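Local structure of defective in germ line development protein 3, isoform a (Caenorhabditis elegans, 3N89) at residues Thr217-Ser222 against Ile239-Asn244; Phe106-Ala111 against Phe186-Thr191; Thr28-Asn33 against Met263-Lys268; Ile293-Pro298 against Ser317-Glu322; Phe36-Tyr41 against Phe80-Thr85. The protein probably binds RNA in germline development, through four KH domains packed together into one globular platform. All blocks are in the same frame, centred on the assembly; numbering follows the deposited sequence.

Contact 1. Residues Thr217-Ser222 against Ile239-Asn244; sequences TTTIIS and IKVVGN
Ile220 pairs antiparallel with Val242 soon after the chain leaves helix 209-217: Val242 N bonds to Ile220 O at 2.8 Å, while the return bond from Ile220 N is less certain, because Val242 O is modelled too near the methyl group of Thr219, the residue before. The two side chains share one sheet face, CB to CB 4.3 Å. Next to Val242, Gly243 has phi 146°, a conformation in which a CB would be jammed against the carbonyl oxygen of Val242. Ile221 pairs with Val241 without backbone bonds between them. With CG1 anti to the carbonyl carbon (chi1 -50°), its CG2 is left anti to the backbone N and lies beside Ile239 CG2 at 3.4 Å, the two side chains pointing the same way. Ser222 is gripped by two bonds, Lys240 N to Ser222 O at 2.8 Å and Ser222 N to Lys240 O at 3.0 Å. Lys240 bends at chi3 (80°), and a water weakly links its NZ to Ser222 OG. Both strands lie in the third KH range of the chain. Strand 220-222 is outermost in its sheet; strand 236-242 pairs along its other edge with strand 186-193, while helix 245-257 covers Val241 through Val248 and Ala251.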
# COMPACT_ATOMS: atom_id res chain seq x y z
N THR A 217 -11.49 14.01 8.09
CA THR A 217 -10.28 14.08 8.89
C THR A 217 -9.81 15.48 9.27
O THR A 217 -8.80 15.63 9.96
CB THR A 217 -9.12 13.36 8.17
OG1 THR A 217 -8.03 13.19 9.08
CG2 THR A 217 -8.65 14.18 6.99
N THR A 218 -10.53 16.51 8.82
CA THR A 218 -10.15 17.88 9.13
C THR A 218 -8.69 18.02 8.73
O THR A 218 -7.81 18.14 9.58
CB THR A 218 -10.25 18.19 10.63
OG1 THR A 218 -11.22 17.33 11.24
CG2 THR A 218 -10.66 19.64 10.85
N THR A 219 -8.43 17.99 7.44
CA THR A 219 -7.08 18.10 6.93
C THR A 219 -7.17 18.81 5.59
O THR A 219 -8.26 18.97 5.05
CB THR A 219 -6.47 16.69 6.73
OG1 THR A 219 -6.34 16.04 8.00
CG2 THR A 219 -5.12 16.77 6.07
N ILE A 220 -6.04 19.26 5.07
CA ILE A 220 -6.04 19.92 3.78
C ILE A 220 -5.19 19.05 2.87
O ILE A 220 -4.12 18.58 3.26
CB ILE A 220 -5.45 21.35 3.87
CG1 ILE A 220 -6.37 22.22 4.75
CG2 ILE A 220 -5.34 21.96 2.49
CD1 ILE A 220 -5.81 23.60 5.06
N ILE A 221 -5.69 18.80 1.66
CA ILE A 221 -4.97 17.95 0.72
C ILE A 221 -4.86 18.61 -0.63
O ILE A 221 -5.87 18.85 -1.30
CB ILE A 221 -5.68 16.61 0.53
CG1 ILE A 221 -6.01 15.99 1.90
CG2 ILE A 221 -4.81 15.68 -0.29
CD1 ILE A 221 -6.84 14.72 1.83
N SER A 222 -3.63 18.92 -1.04
CA SER A 222 -3.40 19.53 -2.33
C SER A 222 -2.53 18.58 -3.13
O SER A 222 -1.79 17.77 -2.56
CB SER A 222 -2.71 20.89 -2.18
OG SER A 222 -1.45 20.77 -1.56
N ILE A 239 1.00 13.76 -3.20
CA ILE A 239 -0.22 14.24 -2.56
C ILE A 239 0.22 14.87 -1.23
O ILE A 239 0.80 14.17 -0.40
CB ILE A 239 -1.19 13.07 -2.23
CG1 ILE A 239 -1.60 12.35 -3.51
CG2 ILE A 239 -2.42 13.60 -1.50
CD1 ILE A 239 -2.51 11.16 -3.27
N LYS A 240 -0.03 16.16 -1.03
CA LYS A 240 0.37 16.80 0.22
C LYS A 240 -0.78 16.92 1.23
O LYS A 240 -1.83 17.48 0.92
CB LYS A 240 0.96 18.19 -0.02
CG LYS A 240 1.70 18.70 1.21
CD LYS A 240 2.49 19.98 0.96
CE LYS A 240 1.61 21.21 0.99
NZ LYS A 240 2.44 22.44 1.07
N VAL A 241 -0.56 16.41 2.43
CA VAL A 241 -1.57 16.44 3.48
C VAL A 241 -1.13 17.38 4.62
O VAL A 241 0.03 17.34 5.03
CB VAL A 241 -1.78 15.01 4.06
CG1 VAL A 241 -2.89 15.01 5.07
CG2 VAL A 241 -2.12 14.05 2.94
N VAL A 242 -2.03 18.22 5.12
CA VAL A 242 -1.70 19.14 6.21
C VAL A 242 -2.73 19.08 7.35
O VAL A 242 -3.90 18.79 7.11
CB VAL A 242 -1.62 20.61 5.73
CG1 VAL A 242 -1.41 21.54 6.91
CG2 VAL A 242 -0.50 20.77 4.72
N GLY A 243 -2.29 19.34 8.58
CA GLY A 243 -3.19 19.32 9.72
C GLY A 243 -2.49 18.84 10.99
O GLY A 243 -1.28 18.60 10.97
N ASN A 244 -3.22 18.72 12.09
CA ASN A 244 -2.62 18.25 13.33
C ASN A 244 -2.06 16.86 13.09
O ASN A 244 -2.44 16.18 12.14
CB ASN A 244 -3.64 18.19 14.46
CG ASN A 244 -4.26 19.54 14.76
OD1 ASN A 244 -3.72 20.58 14.36
ND2 ASN A 244 -5.39 19.53 15.46
O HOH W 1 0.21 23.73 -0.82

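Contact 2. Residues Phe106-Ala111 against Phe186-Thr191; sequences FTVFMA and FTLHFT
Met110 and Phe186 form a non-hydrogen-bonded antiparallel pair and lay their side chains alongside each other, pointing the same way. From Met110 CB, 3.8 Å from Phe186 CE1, the chain passes to CG, which is anti to the backbone N (chi1 -163°) and sits over the ring face, 4.0 Å from the centroid. SD lies oblique to the ring at 4.9 Å from its centroid, a Met-aromatic contact, and a bend at chi3 (-66°) returns CE to Phe186 CZ. At the ring's edge Val108 CG1 meets Phe186 CD1. These strands, from the second and third KH ranges of the chain, are adjacent in one six-stranded antiparallel sheet, so two KH units are joined here by continuous pairing. Phe109 N bonds to Thr187 O at 2.9 Å, and Thr187 N to Phe109 O at 3.0 Å. An alanine in place of Phe186 would probably open a gap beside Met110 CG and CE and leave the methionine end freer to turn. On the sheet face that carries Phe109 and Thr187, the edge of His189 is turned toward the face of Phe109 in an offset edge-to-face pair, centroids 5.4 Å apart and planes at 60°. Further along, a water accepts a weak bond from His189 N and donates to Thr107 O.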
# COMPACT_ATOMS: atom_id res chain seq x y z
N PHE A 106 7.32 5.73 7.82
CA PHE A 106 6.53 6.83 7.29
C PHE A 106 7.19 8.11 7.84
O PHE A 106 7.91 8.05 8.84
CB PHE A 106 5.06 6.72 7.72
CG PHE A 106 4.79 7.15 9.13
CD1 PHE A 106 4.78 8.51 9.47
CD2 PHE A 106 4.53 6.21 10.13
CE1 PHE A 106 4.51 8.91 10.78
CE2 PHE A 106 4.27 6.61 11.44
CZ PHE A 106 4.26 7.96 11.76
N THR A 107 6.96 9.25 7.20
CA THR A 107 7.56 10.49 7.65
C THR A 107 6.56 11.64 7.77
O THR A 107 5.61 11.72 6.99
CB THR A 107 8.69 10.92 6.69
OG1 THR A 107 9.75 9.95 6.74
CG2 THR A 107 9.24 12.29 7.07
N VAL A 108 6.78 12.51 8.75
CA VAL A 108 5.93 13.67 8.98
C VAL A 108 6.82 14.86 9.29
O VAL A 108 7.87 14.71 9.92
CB VAL A 108 4.96 13.44 10.17
CG1 VAL A 108 4.21 14.72 10.48
CG2 VAL A 108 3.97 12.33 9.83
N PHE A 109 6.42 16.05 8.84
CA PHE A 109 7.21 17.26 9.07
C PHE A 109 6.48 18.25 9.97
O PHE A 109 5.29 18.50 9.79
CB PHE A 109 7.53 17.94 7.73
CG PHE A 109 8.31 17.07 6.77
CD1 PHE A 109 7.71 15.97 6.16
CD2 PHE A 109 9.63 17.37 6.47
CE1 PHE A 109 8.43 15.18 5.26
CE2 PHE A 109 10.36 16.58 5.58
CZ PHE A 109 9.77 15.48 4.97
N MET A 110 7.19 18.82 10.93
CA MET A 110 6.59 19.79 11.84
C MET A 110 7.14 21.19 11.53
O MET A 110 8.34 21.36 11.28
CB MET A 110 6.91 19.42 13.29
CG MET A 110 6.01 20.12 14.30
SD MET A 110 6.60 19.95 15.99
CE MET A 110 6.43 18.18 16.25
N ALA A 111 6.26 22.18 11.53
CA ALA A 111 6.65 23.56 11.26
C ALA A 111 7.30 24.15 12.50
O ALA A 111 6.67 24.26 13.55
CB ALA A 111 5.42 24.38 10.86
N PHE A 186 1.68 20.30 10.82
CA PHE A 186 2.18 19.02 10.31
C PHE A 186 1.86 18.78 8.84
O PHE A 186 0.77 19.07 8.37
CB PHE A 186 1.63 17.87 11.14
CG PHE A 186 2.25 17.77 12.50
CD1 PHE A 186 3.46 17.10 12.68
CD2 PHE A 186 1.65 18.36 13.61
CE1 PHE A 186 4.05 17.02 13.93
CE2 PHE A 186 2.23 18.29 14.86
CZ PHE A 186 3.44 17.62 15.03
N THR A 187 2.83 18.22 8.12
CA THR A 187 2.67 17.94 6.70
C THR A 187 3.23 16.56 6.35
O THR A 187 4.33 16.21 6.78
CB THR A 187 3.42 18.97 5.85
OG1 THR A 187 3.03 20.29 6.24
CG2 THR A 187 3.12 18.76 4.38
N LEU A 188 2.47 15.79 5.57
CA LEU A 188 2.91 14.47 5.13
C LEU A 188 2.88 14.42 3.62
O LEU A 188 1.93 14.87 2.98
CB LEU A 188 2.01 13.36 5.69
CG LEU A 188 2.42 11.96 5.18
CD1 LEU A 188 2.63 11.02 6.37
CD2 LEU A 188 1.37 11.42 4.23
N HIS A 189 3.93 13.84 3.04
CA HIS A 189 4.04 13.72 1.60
C HIS A 189 3.85 12.28 1.13
O HIS A 189 4.75 11.45 1.23
CB HIS A 189 5.40 14.24 1.16
CG HIS A 189 5.56 15.72 1.36
ND1 HIS A 189 6.62 16.27 2.05
CD2 HIS A 189 4.80 16.76 0.93
CE1 HIS A 189 6.51 17.58 2.04
NE2 HIS A 189 5.42 17.91 1.37
N PHE A 190 2.66 11.98 0.60
CA PHE A 190 2.39 10.64 0.11
C PHE A 190 2.76 10.54 -1.37
O PHE A 190 2.34 11.37 -2.17
CB PHE A 190 0.92 10.28 0.31
CG PHE A 190 0.61 8.83 0.10
CD1 PHE A 190 1.05 7.88 1.01
CD2 PHE A 190 -0.11 8.41 -1.02
CE1 PHE A 190 0.78 6.53 0.82
CE2 PHE A 190 -0.39 7.06 -1.22
CZ PHE A 190 0.06 6.11 -0.30
N THR A 191 3.56 9.54 -1.72
CA THR A 191 3.98 9.34 -3.10
C THR A 191 3.18 8.22 -3.72
O THR A 191 3.37 7.04 -3.40
CB THR A 191 5.46 8.95 -3.20
OG1 THR A 191 5.72 7.86 -2.31
CG2 THR A 191 6.35 10.12 -2.87
O HOH W 2 6.39 12.28 4.71

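Contact 3. Residues Thr28-Asn33 against Met263-Lys268; sequences TRVTLN and MCFNIK
Thr31 and Cys264 exchange two backbone hydrogen bonds, Cys264 N to Thr31 O at 2.9 Å and Thr31 N to Cys264 O at 3.1 Å, between antiparallel strands whose directions differ by 157°. The next pair, Leu32 with Met263, is non-hydrogen-bonded, and its side chains cross with Leu32 CD1 4.2 Å from Met263 CB. Val30 makes two of the apolar contacts. Its CG1 is anti to the carbonyl carbon (chi1 -47°) and lies against Phe265 CB at 3.3 Å, the two side chains running next to each other in the same direction. The other branch, CG2, meets Met263 CG at 3.6 Å and SD at 3.7 Å, so one valine touches both Met263 and Phe265 with separate branches. On the opposite sheet face, Asn33 ND2 comes within 3.8 Å of Cys264 SG while hydrogen-bonding to Ser262 OG, and Thr31 OG1 bonds to Thr87 OG1. The pair lies mid-sheet and joins the first and fourth KH ranges: strand 83-87 flanks residues 28-33 and strand 311-321 flanks residues 263-268. Helices 90-102 and 325-335 pack on the apolar face, with Phe90 and Tyr332 each touching both Val30 and Met263, and the Tyr332 ring standing edge-to-face to Phe265.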
# COMPACT_ATOMS: atom_id res chain seq x y z
N THR A 28 -2.50 -22.82 -4.20
CA THR A 28 -2.13 -22.27 -2.90
C THR A 28 -0.81 -21.53 -2.96
O THR A 28 -0.36 -20.97 -1.96
CB THR A 28 -2.00 -23.37 -1.82
OG1 THR A 28 -0.70 -23.97 -1.89
CG2 THR A 28 -3.06 -24.45 -2.03
N ARG A 29 -0.19 -21.55 -4.13
CA ARG A 29 1.08 -20.87 -4.36
C ARG A 29 0.72 -19.61 -5.12
O ARG A 29 0.44 -19.66 -6.32
CB ARG A 29 2.00 -21.75 -5.20
CG ARG A 29 2.23 -23.13 -4.61
CD ARG A 29 2.92 -23.06 -3.27
NE ARG A 29 4.21 -22.39 -3.37
CZ ARG A 29 5.06 -22.25 -2.35
NH1 ARG A 29 4.74 -22.75 -1.16
NH2 ARG A 29 6.21 -21.62 -2.52
N VAL A 30 0.74 -18.48 -4.44
CA VAL A 30 0.35 -17.24 -5.10
C VAL A 30 1.27 -16.07 -4.78
O VAL A 30 2.04 -16.11 -3.83
CB VAL A 30 -1.08 -16.84 -4.68
CG1 VAL A 30 -2.01 -18.05 -4.77
CG2 VAL A 30 -1.08 -16.30 -3.26
N THR A 31 1.15 -15.02 -5.60
CA THR A 31 1.91 -13.79 -5.41
C THR A 31 0.94 -12.65 -5.08
O THR A 31 -0.09 -12.51 -5.75
CB THR A 31 2.68 -13.38 -6.69
OG1 THR A 31 3.73 -14.32 -6.94
CG2 THR A 31 3.28 -11.98 -6.53
N LEU A 32 1.24 -11.87 -4.06
CA LEU A 32 0.39 -10.74 -3.71
C LEU A 32 1.10 -9.46 -4.18
O LEU A 32 2.33 -9.36 -4.12
CB LEU A 32 0.15 -10.68 -2.19
CG LEU A 32 -0.71 -9.51 -1.70
CD1 LEU A 32 -2.08 -9.53 -2.39
CD2 LEU A 32 -0.87 -9.59 -0.19
N ASN A 33 0.32 -8.50 -4.66
CA ASN A 33 0.88 -7.24 -5.16
C ASN A 33 0.33 -6.07 -4.39
O ASN A 33 -0.88 -5.95 -4.20
CB ASN A 33 0.54 -7.05 -6.64
CG ASN A 33 0.99 -8.21 -7.50
OD1 ASN A 33 2.18 -8.52 -7.58
ND2 ASN A 33 0.03 -8.87 -8.14
N MET A 263 -3.88 -10.43 -6.36
CA MET A 263 -3.21 -11.69 -6.07
C MET A 263 -3.25 -12.60 -7.28
O MET A 263 -4.33 -12.87 -7.81
CB MET A 263 -3.89 -12.36 -4.89
CG MET A 263 -3.16 -13.56 -4.35
SD MET A 263 -4.01 -14.14 -2.89
CE MET A 263 -5.40 -14.98 -3.63
N CYS A 264 -2.09 -13.07 -7.72
CA CYS A 264 -2.03 -13.94 -8.89
C CYS A 264 -1.74 -15.40 -8.53
O CYS A 264 -1.23 -15.71 -7.45
CB CYS A 264 -0.96 -13.43 -9.86
SG CYS A 264 -1.17 -11.69 -10.36
N PHE A 265 -2.09 -16.29 -9.46
CA PHE A 265 -1.86 -17.72 -9.32
C PHE A 265 -2.38 -18.47 -10.53
O PHE A 265 -3.19 -17.95 -11.30
CB PHE A 265 -2.55 -18.28 -8.06
CG PHE A 265 -4.04 -18.11 -8.05
CD1 PHE A 265 -4.62 -16.89 -7.71
CD2 PHE A 265 -4.88 -19.18 -8.36
CE1 PHE A 265 -6.01 -16.73 -7.68
CE2 PHE A 265 -6.28 -19.03 -8.33
CZ PHE A 265 -6.83 -17.80 -7.99
N ASN A 266 -1.90 -19.70 -10.71
CA ASN A 266 -2.31 -20.55 -11.82
C ASN A 266 -3.19 -21.67 -11.27
O ASN A 266 -3.10 -22.01 -10.09
CB ASN A 266 -1.09 -21.15 -12.52
CG ASN A 266 -0.11 -20.09 -13.00
OD1 ASN A 266 -0.50 -18.98 -13.35
ND2 ASN A 266 1.17 -20.45 -13.04
N ILE A 267 -4.05 -22.25 -12.10
CA ILE A 267 -4.90 -23.31 -11.59
C ILE A 267 -5.36 -24.30 -12.66
O ILE A 267 -5.99 -23.92 -13.64
CB ILE A 267 -6.12 -22.72 -10.84
CG1 ILE A 267 -6.93 -23.85 -10.21
CG2 ILE A 267 -6.98 -21.89 -11.78
CD1 ILE A 267 -7.78 -23.38 -9.05
N LYS A 268 -5.02 -25.58 -12.46
CA LYS A 268 -5.42 -26.63 -13.39
C LYS A 268 -6.94 -26.66 -13.43
O LYS A 268 -7.60 -26.58 -12.40
CB LYS A 268 -4.88 -27.99 -12.93
CG LYS A 268 -3.58 -28.43 -13.61
CD LYS A 268 -3.05 -29.74 -13.04
CE LYS A 268 -2.54 -29.55 -11.61
NZ LYS A 268 -2.00 -30.80 -10.98

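Contact 4. Residues Ile293-Pro298 against Ser317-Glu322; sequences ILKMTP and SLRSKE
Ile293 and Arg319 exchange backbone hydrogen bonds, Arg319 N to Ile293 O at 2.9 Å and Ile293 N to Arg319 O at 3.1 Å, the latter donor standing 37° out of the carbonyl plane. Two residues on, Lys295 N bonds to Ser317 O at 2.8 Å, whereas the return bond from Ser317 N is weak. Between these pairs Leu294 CD1 lies 3.5 Å from Leu318 CD1, the side chains side by side and pointing the same way. The other face is mixed, Ile293 lying there beside Lys295, Ser317 and Arg319. There the extended Lys295 chain crosses Arg319, its CD 3.7 Å from NH2. A bend at chi2 (92°) turns Arg319 CD toward Ile293 O, and NE bonds to Ser317 OG at 3.0 Å. Farther out, Met369 O takes a hydrogen bond from Arg319 NH1, while Ala331 and Tyr332 of helix 325-335 touch Leu318. In this hairpin of the fourth KH range, with Lys295 NZ 4.4 Å from Arg319 NH2, the like charges would probably repel and make loss of the lysine proton somewhat easier.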
# COMPACT_ATOMS: atom_id res chain seq x y z
N ILE A 293 -12.50 -8.41 -8.59
CA ILE A 293 -12.48 -8.76 -10.00
C ILE A 293 -11.60 -9.98 -10.26
O ILE A 293 -10.38 -9.96 -10.02
CB ILE A 293 -11.95 -7.59 -10.87
CG1 ILE A 293 -12.87 -6.37 -10.73
CG2 ILE A 293 -11.86 -8.03 -12.32
CD1 ILE A 293 -12.39 -5.14 -11.46
N LEU A 294 -12.21 -11.04 -10.76
CA LEU A 294 -11.50 -12.27 -11.09
C LEU A 294 -11.22 -12.29 -12.59
O LEU A 294 -12.14 -12.25 -13.41
CB LEU A 294 -12.34 -13.48 -10.69
CG LEU A 294 -11.82 -14.88 -11.04
CD1 LEU A 294 -10.47 -15.14 -10.35
CD2 LEU A 294 -12.85 -15.91 -10.60
N LYS A 295 -9.94 -12.33 -12.95
CA LYS A 295 -9.54 -12.38 -14.35
C LYS A 295 -8.84 -13.70 -14.62
O LYS A 295 -7.90 -14.07 -13.93
CB LYS A 295 -8.59 -11.23 -14.67
CG LYS A 295 -7.99 -11.31 -16.07
CD LYS A 295 -7.18 -10.08 -16.42
CE LYS A 295 -6.67 -10.15 -17.85
NZ LYS A 295 -6.16 -8.83 -18.34
N MET A 296 -9.30 -14.42 -15.64
CA MET A 296 -8.70 -15.69 -16.00
C MET A 296 -8.22 -15.67 -17.43
O MET A 296 -9.00 -15.42 -18.35
CB MET A 296 -9.71 -16.83 -15.81
CG MET A 296 -10.28 -16.88 -14.41
SD MET A 296 -10.62 -18.55 -13.81
CE MET A 296 -9.09 -18.88 -12.95
N THR A 297 -6.93 -15.91 -17.61
CA THR A 297 -6.32 -15.92 -18.93
C THR A 297 -5.93 -17.35 -19.28
O THR A 297 -4.95 -17.88 -18.75
CB THR A 297 -5.09 -15.03 -18.98
OG1 THR A 297 -5.47 -13.67 -18.76
CG2 THR A 297 -4.40 -15.14 -20.33
N PRO A 298 -6.68 -17.99 -20.18
CA PRO A 298 -6.36 -19.37 -20.55
C PRO A 298 -4.96 -19.48 -21.14
O PRO A 298 -4.57 -18.68 -21.99
CB PRO A 298 -7.44 -19.71 -21.57
CG PRO A 298 -7.65 -18.39 -22.27
CD PRO A 298 -7.71 -17.43 -21.09
N SER A 317 -6.22 -14.00 -11.55
CA SER A 317 -5.77 -12.76 -10.93
C SER A 317 -6.99 -12.13 -10.28
O SER A 317 -8.04 -11.98 -10.91
CB SER A 317 -5.20 -11.82 -12.00
OG SER A 317 -4.96 -10.52 -11.47
N LEU A 318 -6.87 -11.78 -9.00
CA LEU A 318 -7.96 -11.16 -8.27
C LEU A 318 -7.55 -9.75 -7.91
O LEU A 318 -6.46 -9.54 -7.38
CB LEU A 318 -8.28 -11.95 -6.99
CG LEU A 318 -8.96 -13.31 -7.17
CD1 LEU A 318 -8.06 -14.22 -7.97
CD2 LEU A 318 -9.25 -13.95 -5.82
N ARG A 319 -8.40 -8.77 -8.22
CA ARG A 319 -8.08 -7.39 -7.90
C ARG A 319 -9.15 -6.77 -6.99
O ARG A 319 -10.22 -7.34 -6.78
CB ARG A 319 -7.95 -6.54 -9.17
CG ARG A 319 -6.95 -7.04 -10.21
CD ARG A 319 -7.64 -7.93 -11.23
NE ARG A 319 -6.74 -8.29 -12.32
CZ ARG A 319 -6.23 -7.42 -13.18
NH1 ARG A 319 -6.54 -6.13 -13.09
NH2 ARG A 319 -5.41 -7.83 -14.14
N SER A 320 -8.83 -5.59 -6.48
CA SER A 320 -9.71 -4.84 -5.59
C SER A 320 -8.84 -3.83 -4.87
O SER A 320 -7.62 -3.84 -5.05
CB SER A 320 -10.35 -5.78 -4.56
OG SER A 320 -11.44 -5.16 -3.91
N LYS A 321 -9.44 -2.95 -4.08
CA LYS A 321 -8.66 -1.97 -3.33
C LYS A 321 -8.29 -2.59 -1.98
O LYS A 321 -9.08 -3.35 -1.42
CB LYS A 321 -9.45 -0.67 -3.13
CG LYS A 321 -9.65 0.10 -4.44
CD LYS A 321 -10.41 1.40 -4.24
CE LYS A 321 -10.45 2.21 -5.53
NZ LYS A 321 -9.07 2.50 -6.05
N GLU A 322 -7.08 -2.29 -1.50
CA GLU A 322 -6.58 -2.84 -0.24
C GLU A 322 -7.60 -3.02 0.87
O GLU A 322 -7.82 -4.13 1.34
CB GLU A 322 -5.42 -1.99 0.30
CG GLU A 322 -4.11 -2.78 0.43
CD GLU A 322 -3.15 -2.18 1.44
OE1 GLU A 322 -2.86 -0.97 1.35
OE2 GLU A 322 -2.68 -2.94 2.31

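Contact 5. Residues Phe36-Tyr41 against Phe80-Thr85; sequences FESQYY and FAQQVT
Phe36 and Gln82 meet where a loop leaving one strand is tied to the chain entering its neighbour, within the first KH unit. Strand 29-35, two helices, strands 64-66 and 83-87 and helix 90-102 follow one another in the beta-alpha-alpha-beta-beta-alpha order of a type I KH fold, and this contact joins the turn into helix 41-45 to the approach to strand 83-87. One straight backbone bond holds it: Phe36 N to Gln82 O, 2.9 Å, with an N-H...O angle of 170° and the donor nearly along the C=O axis. Beyond it the side chains of Phe36 and Val84 cross, CD2 to CB 4.0 Å, and Arg101 makes a cation-pi contact with the Phe36 ring. Gln82 reaches to the loop, its chain extended beyond CG, and the terminal amide rests against the backbone N and hydroxyl of Ser38. An alanine here would probably leave those two polar groups of Ser38 without the amide beside them and open a gap beside Ser38. Residues 38-40 form a 3-10 turn, with Tyr40 N bonded to Glu37 O and Tyr41 N to Ser38 O, while Glu37 OE1 and Gln39 NE2 reach out to Thr191 of strand 186-193, in the neighbouring sheet. The turn brings Tyr41 back toward Gln82: its OH lies 3.2 Å from Gln82 CA, Phe36 CB stands at the ring edge, and Ser38 CA sits 3.4 Å above the ring centre.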
# COMPACT_ATOMS: atom_id res chain seq x y z
N PHE A 36 3.91 0.37 -2.34
CA PHE A 36 4.71 0.88 -1.23
C PHE A 36 5.51 2.10 -1.73
O PHE A 36 6.07 2.07 -2.82
CB PHE A 36 5.68 -0.20 -0.72
CG PHE A 36 5.06 -1.20 0.23
CD1 PHE A 36 5.28 -1.10 1.61
CD2 PHE A 36 4.26 -2.24 -0.24
CE1 PHE A 36 4.71 -2.01 2.50
CE2 PHE A 36 3.69 -3.17 0.65
CZ PHE A 36 3.92 -3.05 2.02
N GLU A 37 5.56 3.15 -0.92
CA GLU A 37 6.27 4.38 -1.28
C GLU A 37 7.79 4.23 -1.35
O GLU A 37 8.45 4.03 -0.33
CB GLU A 37 5.89 5.47 -0.28
CG GLU A 37 4.40 5.54 -0.05
CD GLU A 37 3.99 6.70 0.81
OE1 GLU A 37 4.15 7.86 0.35
OE2 GLU A 37 3.53 6.46 1.94
N SER A 38 8.33 4.36 -2.56
CA SER A 38 9.76 4.21 -2.83
C SER A 38 10.71 4.98 -1.92
O SER A 38 11.85 4.56 -1.73
CB SER A 38 10.06 4.59 -4.29
OG SER A 38 9.80 5.96 -4.53
N GLN A 39 10.26 6.10 -1.38
CA GLN A 39 11.07 6.93 -0.50
C GLN A 39 11.45 6.19 0.79
O GLN A 39 12.28 6.66 1.57
CB GLN A 39 10.32 8.22 -0.17
CG GLN A 39 8.96 7.98 0.47
CD GLN A 39 8.20 9.27 0.74
OE1 GLN A 39 8.65 10.13 1.51
NE2 GLN A 39 7.03 9.42 0.11
N TYR A 40 10.83 5.04 1.00
CA TYR A 40 11.08 4.24 2.19
C TYR A 40 11.75 2.90 1.85
O TYR A 40 12.03 2.10 2.74
CB TYR A 40 9.77 3.97 2.93
CG TYR A 40 9.03 5.22 3.35
CD1 TYR A 40 9.59 6.10 4.28
CD2 TYR A 40 7.78 5.53 2.82
CE1 TYR A 40 8.92 7.26 4.67
CE2 TYR A 40 7.10 6.69 3.19
CZ TYR A 40 7.68 7.55 4.12
OH TYR A 40 7.04 8.72 4.47
N TYR A 41 12.00 2.66 0.57
CA TYR A 41 12.61 1.39 0.19
C TYR A 41 13.89 1.13 0.96
O TYR A 41 14.08 0.05 1.52
CB TYR A 41 12.87 1.34 -1.33
CG TYR A 41 11.60 1.09 -2.13
CD1 TYR A 41 10.44 0.66 -1.50
CD2 TYR A 41 11.57 1.29 -3.51
CE1 TYR A 41 9.27 0.44 -2.21
CE2 TYR A 41 10.39 1.08 -4.24
CZ TYR A 41 9.25 0.65 -3.58
OH TYR A 41 8.07 0.46 -4.28
N PHE A 80 3.96 -0.06 -12.40
CA PHE A 80 4.66 -0.83 -11.37
C PHE A 80 5.78 -0.05 -10.68
O PHE A 80 6.60 -0.63 -9.97
CB PHE A 80 5.25 -2.11 -11.97
CG PHE A 80 4.26 -2.96 -12.71
CD1 PHE A 80 3.13 -3.48 -12.07
CD2 PHE A 80 4.46 -3.27 -14.05
CE1 PHE A 80 2.22 -4.29 -12.76
CE2 PHE A 80 3.56 -4.07 -14.74
CZ PHE A 80 2.45 -4.59 -14.10
N ALA A 81 5.80 1.26 -10.88
CA ALA A 81 6.82 2.12 -10.28
C ALA A 81 7.06 1.82 -8.80
O ALA A 81 8.20 1.83 -8.33
CB ALA A 81 6.43 3.58 -10.45
N GLN A 82 6.00 1.54 -8.06
CA GLN A 82 6.12 1.28 -6.63
C GLN A 82 5.42 0.02 -6.17
O GLN A 82 4.94 -0.05 -5.04
CB GLN A 82 5.56 2.47 -5.85
CG GLN A 82 6.26 3.78 -6.17
CD GLN A 82 5.80 4.92 -5.30
OE1 GLN A 82 4.64 5.31 -5.34
NE2 GLN A 82 6.72 5.47 -4.51
N GLN A 83 5.38 -0.99 -7.03
CA GLN A 83 4.71 -2.24 -6.70
C GLN A 83 5.65 -3.28 -6.14
O GLN A 83 6.67 -3.62 -6.76
CB GLN A 83 3.99 -2.79 -7.92
CG GLN A 83 2.65 -3.44 -7.61
CD GLN A 83 1.87 -3.74 -8.87
OE1 GLN A 83 2.06 -4.78 -9.51
NE2 GLN A 83 0.99 -2.82 -9.25
N VAL A 84 5.30 -3.79 -4.96
CA VAL A 84 6.07 -4.81 -4.29
C VAL A 84 5.29 -6.12 -4.33
O VAL A 84 4.08 -6.14 -4.09
CB VAL A 84 6.35 -4.43 -2.84
CG1 VAL A 84 6.41 -5.67 -1.96
CG2 VAL A 84 7.66 -3.66 -2.76
N THR A 85 5.98 -7.21 -4.62
CA THR A 85 5.31 -8.51 -4.69
C THR A 85 5.77 -9.43 -3.57
O THR A 85 6.93 -9.44 -3.17
CB THR A 85 5.58 -9.20 -6.02
OG1 THR A 85 6.98 -9.49 -6.13
CG2 THR A 85 5.19 -8.30 -7.18

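In the fold
The five contacts divide between two antiparallel sheets. Contacts 1 and 2, centres 10 Å apart, share the six-stranded sheet through neighbouring strands 236-242 and 186-193; contacts 3 and 4, also 10 Å apart, share the seven-stranded one through strands 260-268 and 311-321. Contact 5 reaches the latter through strand 83-87 and touches contact 2 through the loop 36-41 and Thr191, thus bridging the sheets near the chain's centre. The centres of contacts 1 and 3 lie 37 Å apart on opposite sides of it. Along the chain, contact 3 spans contacts 5, 2 and 1, and contact 4 follows. The first KH range thereby pairs with the fourth and the second with the third, consistent with one globular platform.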